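Long-range contacts in Non-structural maintenance of chromosomes element 1 homolog (Xenopus laevis, PDB 7DG2), which probably acts as a RING-type E3 ubiquitin ligase that works with a MAGE partner inside the SMC5-SMC6 complex in DNA repair: residues D2-S7 with G51-H56; L99-K104 with N124-L129; E198-P203 with C221-E226. All blocks are in the same frame, centred on the assembly; numbering follows the deposited sequence.

Contact 1 of 3, residues D2-S7 with G51-H56; sequences DRINES and GVLNRH
Ile4, in the extended N-terminal arm, packs on Val52, Leu53 and His56 of helix 46-57. The arm leads directly into helix 6-18, so the contact lies where the first helix of the chain begins. Ile4 carries most of the packing. Its CB lies 3.9 Å from Val52 CG1. The Val52 chi1 of 169° places CG1 anti to the backbone N, where it meets Ile4 CB. Further out, Ile4 CD1 meets Leu53 CD2 at 4.0 Å, and the two side chains cross at about a right angle. Ile4 and His56 run past each other in opposite directions. Ile4 CG2 sits over one face of the imidazole, 4.0 Å from the ring centroid and 22° off the normal, a CH-pi contact. It is displaced toward the rim and comes nearest to His56 CE1. Helices 6-18, 23-36 and 46-57 are followed by strands 62-68 and 75-81, consistent with a winged-helix-like fold in this HTH-clan family. Here the arm is laid against helix 46-57. Val52 O and a water lie at the edge of the His56 ring, in its plane. The water is 2.9 Å from His56 NE2 and donates to Asp2 O at 2.7 Å, which bridges the two segments. Asp2 O also lies 3.8 Å from Val52 CG2. At the other end of the arm, Asn5 is the N-cap of helix 6-18, and its OD1 accepts from Ser7 N at 2.9 Å. The MAGE domain-containing protein packs here too: Gln60 of that chain touches Ile4, and Val61 of that chain touches His56.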
loop_
_atom_site.group_PDB
_atom_site.type_symbol
_atom_site.label_atom_id
_atom_site.label_comp_id
_atom_site.label_asym_id
_atom_site.label_seq_id
_atom_site.Cartn_x
_atom_site.Cartn_y
_atom_site.Cartn_z
ATOM N N ASP A 2 4.453 -3.801 27.487
ATOM C CA ASP A 2 4.930 -5.011 26.834
ATOM C C ASP A 2 6.081 -4.670 25.902
ATOM O O ASP A 2 6.133 -3.588 25.308
ATOM C CB ASP A 2 3.822 -5.678 26.009
ATOM C CG ASP A 2 2.757 -6.329 26.859
ATOM O OD1 ASP A 2 2.861 -6.278 28.104
ATOM O OD2 ASP A 2 1.809 -6.892 26.265
ATOM N N ARG A 3 7.007 -5.609 25.772
ATOM C CA ARG A 3 7.946 -5.565 24.667
ATOM C C ARG A 3 7.178 -5.737 23.365
ATOM O O ARG A 3 6.263 -6.558 23.269
ATOM C CB ARG A 3 8.992 -6.667 24.813
ATOM C CG ARG A 3 10.329 -6.370 24.159
ATOM C CD ARG A 3 11.441 -6.592 25.168
ATOM N NE ARG A 3 11.194 -7.793 25.966
ATOM C CZ ARG A 3 11.580 -7.947 27.230
ATOM N NH1 ARG A 3 12.229 -6.968 27.851
ATOM N NH2 ARG A 3 11.310 -9.076 27.875
ATOM N N ILE A 4 7.527 -4.930 22.368
ATOM C CA ILE A 4 6.927 -5.100 21.055
ATOM C C ILE A 4 7.323 -6.473 20.517
ATOM O O ILE A 4 8.484 -6.894 20.619
ATOM C CB ILE A 4 7.353 -3.934 20.143
ATOM C CG1 ILE A 4 6.514 -3.879 18.880
ATOM C CG2 ILE A 4 8.852 -3.989 19.797
ATOM C CD1 ILE A 4 6.725 -2.580 18.099
ATOM N N ASN A 5 6.346 -7.214 20.005
ATOM C CA ASN A 5 6.616 -8.568 19.528
ATOM C C ASN A 5 5.908 -8.768 18.192
ATOM O O ASN A 5 5.340 -7.831 17.616
ATOM C CB ASN A 5 6.214 -9.613 20.582
ATOM C CG ASN A 5 4.742 -9.555 20.947
ATOM O OD1 ASN A 5 3.858 -9.601 20.085
ATOM N ND2 ASN A 5 4.465 -9.450 22.247
ATOM N N GLU A 6 5.952 -10.008 17.702
ATOM C CA GLU A 6 5.441 -10.306 16.368
ATOM C C GLU A 6 3.934 -10.075 16.246
ATOM O O GLU A 6 3.446 -9.811 15.146
ATOM C CB GLU A 6 5.809 -11.739 15.988
ATOM C CG GLU A 6 7.275 -11.850 15.588
ATOM C CD GLU A 6 7.824 -13.256 15.665
ATOM O OE1 GLU A 6 8.812 -13.458 16.403
ATOM O OE2 GLU A 6 7.274 -14.152 14.989
ATOM N N SER A 7 3.169 -10.168 17.341
ATOM C CA SER A 7 1.747 -9.842 17.241
ATOM C C SER A 7 1.546 -8.374 16.869
ATOM O O SER A 7 0.728 -8.053 15.996
ATOM C CB SER A 7 1.021 -10.182 18.551
ATOM O OG SER A 7 1.431 -9.323 19.609
ATOM N N GLY A 51 -0.909 1.217 21.985
ATOM C CA GLY A 51 0.047 2.109 22.630
ATOM C C GLY A 51 1.488 1.648 22.514
ATOM O O GLY A 51 2.404 2.469 22.390
ATOM N N VAL A 52 1.717 0.335 22.565
ATOM C CA VAL A 52 3.065 -0.179 22.353
ATOM C C VAL A 52 3.565 0.244 20.984
ATOM O O VAL A 52 4.671 0.777 20.841
ATOM C CB VAL A 52 3.097 -1.708 22.506
ATOM C CG1 VAL A 52 4.430 -2.251 22.016
ATOM C CG2 VAL A 52 2.854 -2.099 23.964
ATOM N N LEU A 53 2.748 0.011 19.959
ATOM C CA LEU A 53 3.133 0.391 18.602
ATOM C C LEU A 53 3.402 1.888 18.513
ATOM O O LEU A 53 4.429 2.318 17.973
ATOM C CB LEU A 53 2.037 -0.038 17.626
ATOM C CG LEU A 53 2.074 -1.530 17.280
ATOM C CD1 LEU A 53 0.768 -1.995 16.657
ATOM C CD2 LEU A 53 3.255 -1.817 16.344
ATOM N N ASN A 54 2.513 2.701 19.073
ATOM C CA ASN A 54 2.663 4.146 18.907
ATOM C C ASN A 54 3.906 4.679 19.599
ATOM O O ASN A 54 4.484 5.668 19.140
ATOM C CB ASN A 54 1.422 4.874 19.413
ATOM C CG ASN A 54 0.302 4.864 18.393
ATOM O OD1 ASN A 54 0.541 4.605 17.210
ATOM N ND2 ASN A 54 -0.917 5.143 18.835
ATOM N N ARG A 55 4.324 4.060 20.702
ATOM C CA ARG A 55 5.554 4.491 21.350
ATOM C C ARG A 55 6.748 4.287 20.430
ATOM O O ARG A 55 7.611 5.164 20.310
ATOM C CB ARG A 55 5.745 3.724 22.660
ATOM C CG ARG A 55 7.086 3.968 23.348
ATOM C CD ARG A 55 7.033 3.649 24.852
ATOM N NE ARG A 55 6.134 2.537 25.156
ATOM C CZ ARG A 55 4.893 2.680 25.620
ATOM N NH1 ARG A 55 4.140 1.609 25.856
ATOM N NH2 ARG A 55 4.403 3.895 25.840
ATOM N N HIS A 56 6.801 3.139 19.753
ATOM C CA HIS A 56 7.901 2.863 18.833
ATOM C C HIS A 56 7.757 3.620 17.511
ATOM O O HIS A 56 8.769 3.901 16.855
ATOM C CB HIS A 56 7.994 1.355 18.573
ATOM C CG HIS A 56 8.450 0.560 19.762
ATOM N ND1 HIS A 56 9.743 0.094 19.896
ATOM C CD2 HIS A 56 7.785 0.137 20.865
ATOM C CE1 HIS A 56 9.853 -0.580 21.029
ATOM N NE2 HIS A 56 8.680 -0.569 21.636
HETATM O O HOH W 1 7.888 -1.932 24.014
#

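Contact 2 of 3, residues L99-K104 with N124-L129; sequences LELFRK and NLADEL
The carboxylate of Glu100 lies against Leu129 and is held by Gln130 and Ser131, which follow Leu129. Glu100 OE2 is hydrogen-bonded to Ser131 OG, and OE1 takes a weak bond from Gln130 N. The Ser131 bond holds the carboxylate beside Leu129, with Gln130 as a second partner. CG of Glu100 stands anti to the backbone N (chi1 -172°), and the chain runs straight out from there. The Glu100 and Leu129 side chains lie alongside each other, running opposite ways. The packing is tight, with OE1 of Glu100 3.2 Å from Leu129 CD2. The same methyl also lies 3.6 Å from Glu100 CG.

On the next residue, Leu101 CD1 lies 3.7 Å from Ala126 N. Leu101 CD1 is also 3.9 Å from Leu125 CB, and it meets Ala126 CB at 4.0 Å. Leu101 and Ala126 have the nearest CA atoms of the two segments. Leu125 then reaches back, and its CD1 rests 3.6 Å from Lys104 O. The Lys104 amine turns away to a salt bridge with Glu107. Away from helix 119-128, Arg103 makes a cation-pi contact with Phe75 of the Nse4 chain.

The two helix segments pass 9.7 Å apart at an angle of 129°, nearer antiparallel than parallel. Helices 96-111, 119-128 and 136-148 precede strands 152-155 and 158-161, an order consistent with a winged-helix fold, as the HTH clan suggests. Val139 of helix 136-148 packs on both Leu101 and Ala126, and Leu142 of that helix adds to the cover on Leu101.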
loop_
_atom_site.group_PDB
_atom_site.type_symbol
_atom_site.label_atom_id
_atom_site.label_comp_id
_atom_site.label_asym_id
_atom_site.label_seq_id
_atom_site.Cartn_x
_atom_site.Cartn_y
_atom_site.Cartn_z
ATOM N N LEU A 99 -1.428 15.758 -7.684
ATOM C CA LEU A 99 -1.597 16.256 -6.325
ATOM C C LEU A 99 -2.095 17.701 -6.312
ATOM O O LEU A 99 -2.793 18.104 -5.372
ATOM C CB LEU A 99 -0.278 16.115 -5.554
ATOM C CG LEU A 99 0.056 14.647 -5.273
ATOM C CD1 LEU A 99 1.361 14.498 -4.490
ATOM C CD2 LEU A 99 -1.102 13.981 -4.517
ATOM N N GLU A 100 -1.771 18.491 -7.344
ATOM C CA GLU A 100 -2.399 19.804 -7.451
ATOM C C GLU A 100 -3.912 19.660 -7.576
ATOM O O GLU A 100 -4.679 20.381 -6.915
ATOM C CB GLU A 100 -1.846 20.577 -8.651
ATOM C CG GLU A 100 -2.342 22.029 -8.658
ATOM C CD GLU A 100 -1.980 22.804 -9.921
ATOM O OE1 GLU A 100 -2.724 23.763 -10.251
ATOM O OE2 GLU A 100 -0.978 22.448 -10.581
ATOM N N LEU A 101 -4.362 18.713 -8.396
ATOM C CA LEU A 101 -5.802 18.524 -8.538
ATOM C C LEU A 101 -6.398 17.998 -7.239
ATOM O O LEU A 101 -7.499 18.404 -6.858
ATOM C CB LEU A 101 -6.117 17.585 -9.707
ATOM C CG LEU A 101 -7.608 17.327 -9.967
ATOM C CD1 LEU A 101 -8.357 18.644 -10.243
ATOM C CD2 LEU A 101 -7.803 16.360 -11.131
ATOM N N PHE A 102 -5.678 17.112 -6.532
ATOM C CA PHE A 102 -6.169 16.661 -5.234
ATOM C C PHE A 102 -6.363 17.846 -4.292
ATOM O O PHE A 102 -7.403 17.963 -3.628
ATOM C CB PHE A 102 -5.219 15.631 -4.588
ATOM C CG PHE A 102 -5.736 15.138 -3.266
ATOM C CD1 PHE A 102 -6.720 14.172 -3.219
ATOM C CD2 PHE A 102 -5.291 15.697 -2.079
ATOM C CE1 PHE A 102 -7.229 13.752 -1.997
ATOM C CE2 PHE A 102 -5.810 15.295 -0.867
ATOM C CZ PHE A 102 -6.782 14.321 -0.835
ATOM N N ARG A 103 -5.382 18.759 -4.245
ATOM C CA ARG A 103 -5.480 19.882 -3.320
ATOM C C ARG A 103 -6.636 20.804 -3.689
ATOM O O ARG A 103 -7.362 21.269 -2.801
ATOM C CB ARG A 103 -4.174 20.671 -3.278
ATOM C CG ARG A 103 -3.017 19.889 -2.629
ATOM C CD ARG A 103 -1.826 20.802 -2.301
ATOM N NE ARG A 103 -1.327 21.524 -3.467
ATOM C CZ ARG A 103 -0.392 21.066 -4.299
ATOM N NH1 ARG A 103 -0.003 21.807 -5.335
ATOM N NH2 ARG A 103 0.151 19.869 -4.109
ATOM N N LYS A 104 -6.822 21.081 -4.985
ATOM C CA LYS A 104 -7.934 21.952 -5.376
ATOM C C LYS A 104 -9.274 21.280 -5.118
ATOM O O LYS A 104 -10.247 21.947 -4.737
ATOM C CB LYS A 104 -7.820 22.361 -6.852
ATOM C CG LYS A 104 -6.565 23.171 -7.201
ATOM C CD LYS A 104 -6.431 24.425 -6.341
ATOM C CE LYS A 104 -7.524 25.445 -6.638
ATOM N NZ LYS A 104 -7.336 26.700 -5.831
ATOM N N ASN A 124 -13.616 20.923 -14.078
ATOM C CA ASN A 124 -13.351 22.345 -14.262
ATOM C C ASN A 124 -12.112 22.775 -13.489
ATOM O O ASN A 124 -11.298 23.547 -14.004
ATOM C CB ASN A 124 -14.580 23.176 -13.858
ATOM C CG ASN A 124 -15.712 23.045 -14.850
ATOM O OD1 ASN A 124 -15.503 22.614 -15.978
ATOM N ND2 ASN A 124 -16.944 23.385 -14.421
ATOM N N LEU A 125 -11.927 22.257 -12.266
ATOM C CA LEU A 125 -10.677 22.509 -11.549
ATOM C C LEU A 125 -9.477 22.043 -12.359
ATOM O O LEU A 125 -8.454 22.739 -12.428
ATOM C CB LEU A 125 -10.694 21.794 -10.198
ATOM C CG LEU A 125 -11.719 22.306 -9.196
ATOM C CD1 LEU A 125 -11.720 21.369 -7.974
ATOM C CD2 LEU A 125 -11.394 23.738 -8.788
ATOM N N ALA A 126 -9.588 20.872 -12.978
ATOM C CA ALA A 126 -8.466 20.325 -13.736
ATOM C C ALA A 126 -8.144 21.201 -14.931
ATOM O O ALA A 126 -6.977 21.362 -15.304
ATOM C CB ALA A 126 -8.788 18.910 -14.198
ATOM N N ASP A 127 -9.175 21.770 -15.552
ATOM C CA ASP A 127 -8.945 22.633 -16.696
ATOM C C ASP A 127 -8.329 23.969 -16.298
ATOM O O ASP A 127 -7.810 24.683 -17.165
ATOM C CB ASP A 127 -10.277 22.835 -17.437
ATOM C CG ASP A 127 -10.079 23.302 -18.868
ATOM O OD1 ASP A 127 -9.279 22.667 -19.596
ATOM O OD2 ASP A 127 -10.731 24.295 -19.266
ATOM N N GLU A 128 -8.373 24.329 -15.015
ATOM C CA GLU A 128 -7.807 25.583 -14.536
ATOM C C GLU A 128 -6.408 25.413 -13.967
ATOM O O GLU A 128 -5.782 26.415 -13.606
ATOM C CB GLU A 128 -8.692 26.214 -13.453
ATOM C CG GLU A 128 -9.992 26.836 -13.951
ATOM C CD GLU A 128 -9.746 28.077 -14.790
ATOM O OE1 GLU A 128 -9.623 29.182 -14.205
ATOM O OE2 GLU A 128 -9.651 27.932 -16.027
ATOM N N LEU A 129 -5.926 24.177 -13.868
ATOM C CA LEU A 129 -4.600 23.918 -13.318
ATOM C C LEU A 129 -3.532 24.659 -14.105
ATOM O O LEU A 129 -3.575 24.734 -15.336
ATOM C CB LEU A 129 -4.275 22.428 -13.346
ATOM C CG LEU A 129 -5.105 21.407 -12.562
ATOM C CD1 LEU A 129 -4.658 20.042 -12.954
ATOM C CD2 LEU A 129 -4.925 21.555 -11.092
#

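Contact 3 of 3, residues E198-P203 with C221-E226; sequences ENCGIP and CPNCNE. With ZN (zinc ion), chain H.
Asn199 and Asn223 each donate to a zinc-binding cysteine of the other segment. Asn199 ND2 donates to Cys224 SG at 3.2 Å. Asn223 ND2 donates to Cys200 SG at 3.3 Å. Both bonds are nearly straight (165° and 173°), and each sulfur lies close to the plane of the amide that serves it. In both asparagines CG is anti to the backbone N (chi1 180° in Asn199). The three cysteines here turn their sulfurs inward onto the zinc ion. Cys200 SG and Cys221 SG bind it at 2.3 Å, and Cys224 SG at 2.4 Å. Cys197 completes the four-cysteine site.

The backbone adds further N-H...S bonds. Cys221 SG accepts from Asn223 N and from Cys224 N. Cys224 SG accepts from Glu226 N as well as from Asn199. Such bonds probably temper the negative charge on the sulfurs.

Ile202 packs on one side of the site. Its CG1 lies 3.7 Å from Cys221 SG, and CD1 meets Pro222 CD at 4.0 Å. Ile202 CG2 lies 3.5 Å from Asn223 ND2. At the other side, Glu226 crosses Asn199 obliquely through CG.

This is one of two zinc sites whose ligand pairs interleave along the chain, the cross-brace of a RING-like domain. Segment 198-203 leaves strand 195-196 and runs into strand 203-204, while segment 221-226 is in a loop after helix 206-212. Trp228 touches Cys221, and Asn185 touches Pro222.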
loop_
_atom_site.group_PDB
_atom_site.type_symbol
_atom_site.label_atom_id
_atom_site.label_comp_id
_atom_site.label_asym_id
_atom_site.label_seq_id
_atom_site.Cartn_x
_atom_site.Cartn_y
_atom_site.Cartn_z
ATOM N N GLU A 198 -28.188 28.585 9.268
ATOM C CA GLU A 198 -28.438 29.350 8.058
ATOM C C GLU A 198 -28.447 30.845 8.319
ATOM O O GLU A 198 -28.454 31.625 7.360
ATOM C CB GLU A 198 -29.744 28.892 7.415
ATOM C CG GLU A 198 -29.731 27.391 7.141
ATOM C CD GLU A 198 -30.837 26.941 6.213
ATOM O OE1 GLU A 198 -30.526 26.277 5.199
ATOM O OE2 GLU A 198 -32.013 27.244 6.501
ATOM N N ASN A 199 -28.412 31.253 9.587
ATOM C CA ASN A 199 -28.295 32.666 9.919
ATOM C C ASN A 199 -26.842 33.109 10.066
ATOM O O ASN A 199 -26.438 34.094 9.443
ATOM C CB ASN A 199 -29.076 32.980 11.197
ATOM C CG ASN A 199 -28.980 34.438 11.583
ATOM O OD1 ASN A 199 -29.406 35.317 10.831
ATOM N ND2 ASN A 199 -28.408 34.705 12.753
ATOM N N CYS A 200 -26.043 32.404 10.880
ATOM C CA CYS A 200 -24.679 32.836 11.163
ATOM C C CYS A 200 -23.601 31.923 10.595
ATOM O O CYS A 200 -22.418 32.273 10.674
ATOM C CB CYS A 200 -24.453 32.971 12.675
ATOM S SG CYS A 200 -24.209 31.402 13.527
ATOM N N GLY A 201 -23.962 30.761 10.057
ATOM C CA GLY A 201 -23.013 29.939 9.330
ATOM C C GLY A 201 -22.177 28.970 10.145
ATOM O O GLY A 201 -21.340 28.262 9.557
ATOM N N ILE A 202 -22.354 28.899 11.462
ATOM C CA ILE A 202 -21.490 28.016 12.243
ATOM C C ILE A 202 -21.839 26.565 11.937
ATOM O O ILE A 202 -23.004 26.245 11.663
ATOM C CB ILE A 202 -21.569 28.281 13.755
ATOM C CG1 ILE A 202 -22.985 28.051 14.283
ATOM C CG2 ILE A 202 -21.007 29.666 14.089
ATOM C CD1 ILE A 202 -23.161 26.726 14.992
ATOM N N PRO A 203 -20.862 25.671 11.962
ATOM C CA PRO A 203 -21.123 24.271 11.619
ATOM C C PRO A 203 -21.198 23.367 12.838
ATOM O O PRO A 203 -20.543 23.624 13.853
ATOM C CB PRO A 203 -19.910 23.919 10.750
ATOM C CG PRO A 203 -18.792 24.696 11.394
ATOM C CD PRO A 203 -19.415 25.962 11.987
ATOM N N CYS A 221 -29.495 27.828 17.777
ATOM C CA CYS A 221 -28.074 27.834 17.435
ATOM C C CYS A 221 -27.234 28.262 18.634
ATOM O O CYS A 221 -27.519 29.298 19.245
ATOM C CB CYS A 221 -27.833 28.780 16.256
ATOM S SG CYS A 221 -26.091 29.169 15.916
ATOM N N PRO A 222 -26.172 27.522 18.975
ATOM C CA PRO A 222 -25.359 27.893 20.147
ATOM C C PRO A 222 -24.585 29.188 19.976
ATOM O O PRO A 222 -24.013 29.672 20.960
ATOM C CB PRO A 222 -24.396 26.706 20.311
ATOM C CG PRO A 222 -24.608 25.805 19.109
ATOM C CD PRO A 222 -25.528 26.488 18.150
ATOM N N ASN A 223 -24.545 29.759 18.773
ATOM C CA ASN A 223 -23.775 30.966 18.493
ATOM C C ASN A 223 -24.632 32.209 18.334
ATOM O O ASN A 223 -24.271 33.269 18.850
ATOM C CB ASN A 223 -22.936 30.770 17.224
ATOM C CG ASN A 223 -21.995 31.932 16.961
ATOM O OD1 ASN A 223 -21.154 32.259 17.797
ATOM N ND2 ASN A 223 -22.120 32.547 15.789
ATOM N N CYS A 224 -25.751 32.121 17.617
ATOM C CA CYS A 224 -26.598 33.277 17.368
ATOM C C CYS A 224 -27.999 33.137 17.949
ATOM O O CYS A 224 -28.791 34.077 17.835
ATOM C CB CYS A 224 -26.700 33.553 15.861
ATOM S SG CYS A 224 -27.785 32.409 14.959
ATOM N N ASN A 225 -28.332 31.988 18.545
ATOM C CA ASN A 225 -29.602 31.712 19.221
ATOM C C ASN A 225 -30.815 31.696 18.294
ATOM O O ASN A 225 -31.949 31.600 18.783
ATOM C CB ASN A 225 -29.859 32.696 20.367
ATOM C CG ASN A 225 -28.803 32.612 21.444
ATOM O OD1 ASN A 225 -28.117 31.594 21.579
ATOM N ND2 ASN A 225 -28.661 33.678 22.221
ATOM N N GLU A 226 -30.629 31.788 16.979
ATOM C CA GLU A 226 -31.748 31.564 16.075
ATOM C C GLU A 226 -32.160 30.098 16.129
ATOM O O GLU A 226 -31.347 29.215 16.411
ATOM C CB GLU A 226 -31.384 31.954 14.642
ATOM C CG GLU A 226 -31.150 33.445 14.428
ATOM C CD GLU A 226 -32.305 34.302 14.917
ATOM O OE1 GLU A 226 -32.283 34.731 16.096
ATOM O OE2 GLU A 226 -33.233 34.547 14.117
HETATM ZN ZN ZN H . -26.292 30.726 14.275
#

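How the contacts relate
The three contacts follow one another along the chain without nesting or crossing. Contact 1 closes a loop of 43 residues, mostly helical, and ties the N-terminal arm to helix 46-57. Strands 62-68 and 75-81 follow. Contact 2 then closes a loop of 19 residues between helices 96-111 and 119-128. Contact 3 closes a loop of 17 residues, including helix 206-212, through zinc in the RING-like domain. Contact 1 lies across the chain's centre from both others. Centres of contacts 2 and 3 are 32 Å apart, and their nearest atoms about 18 Å.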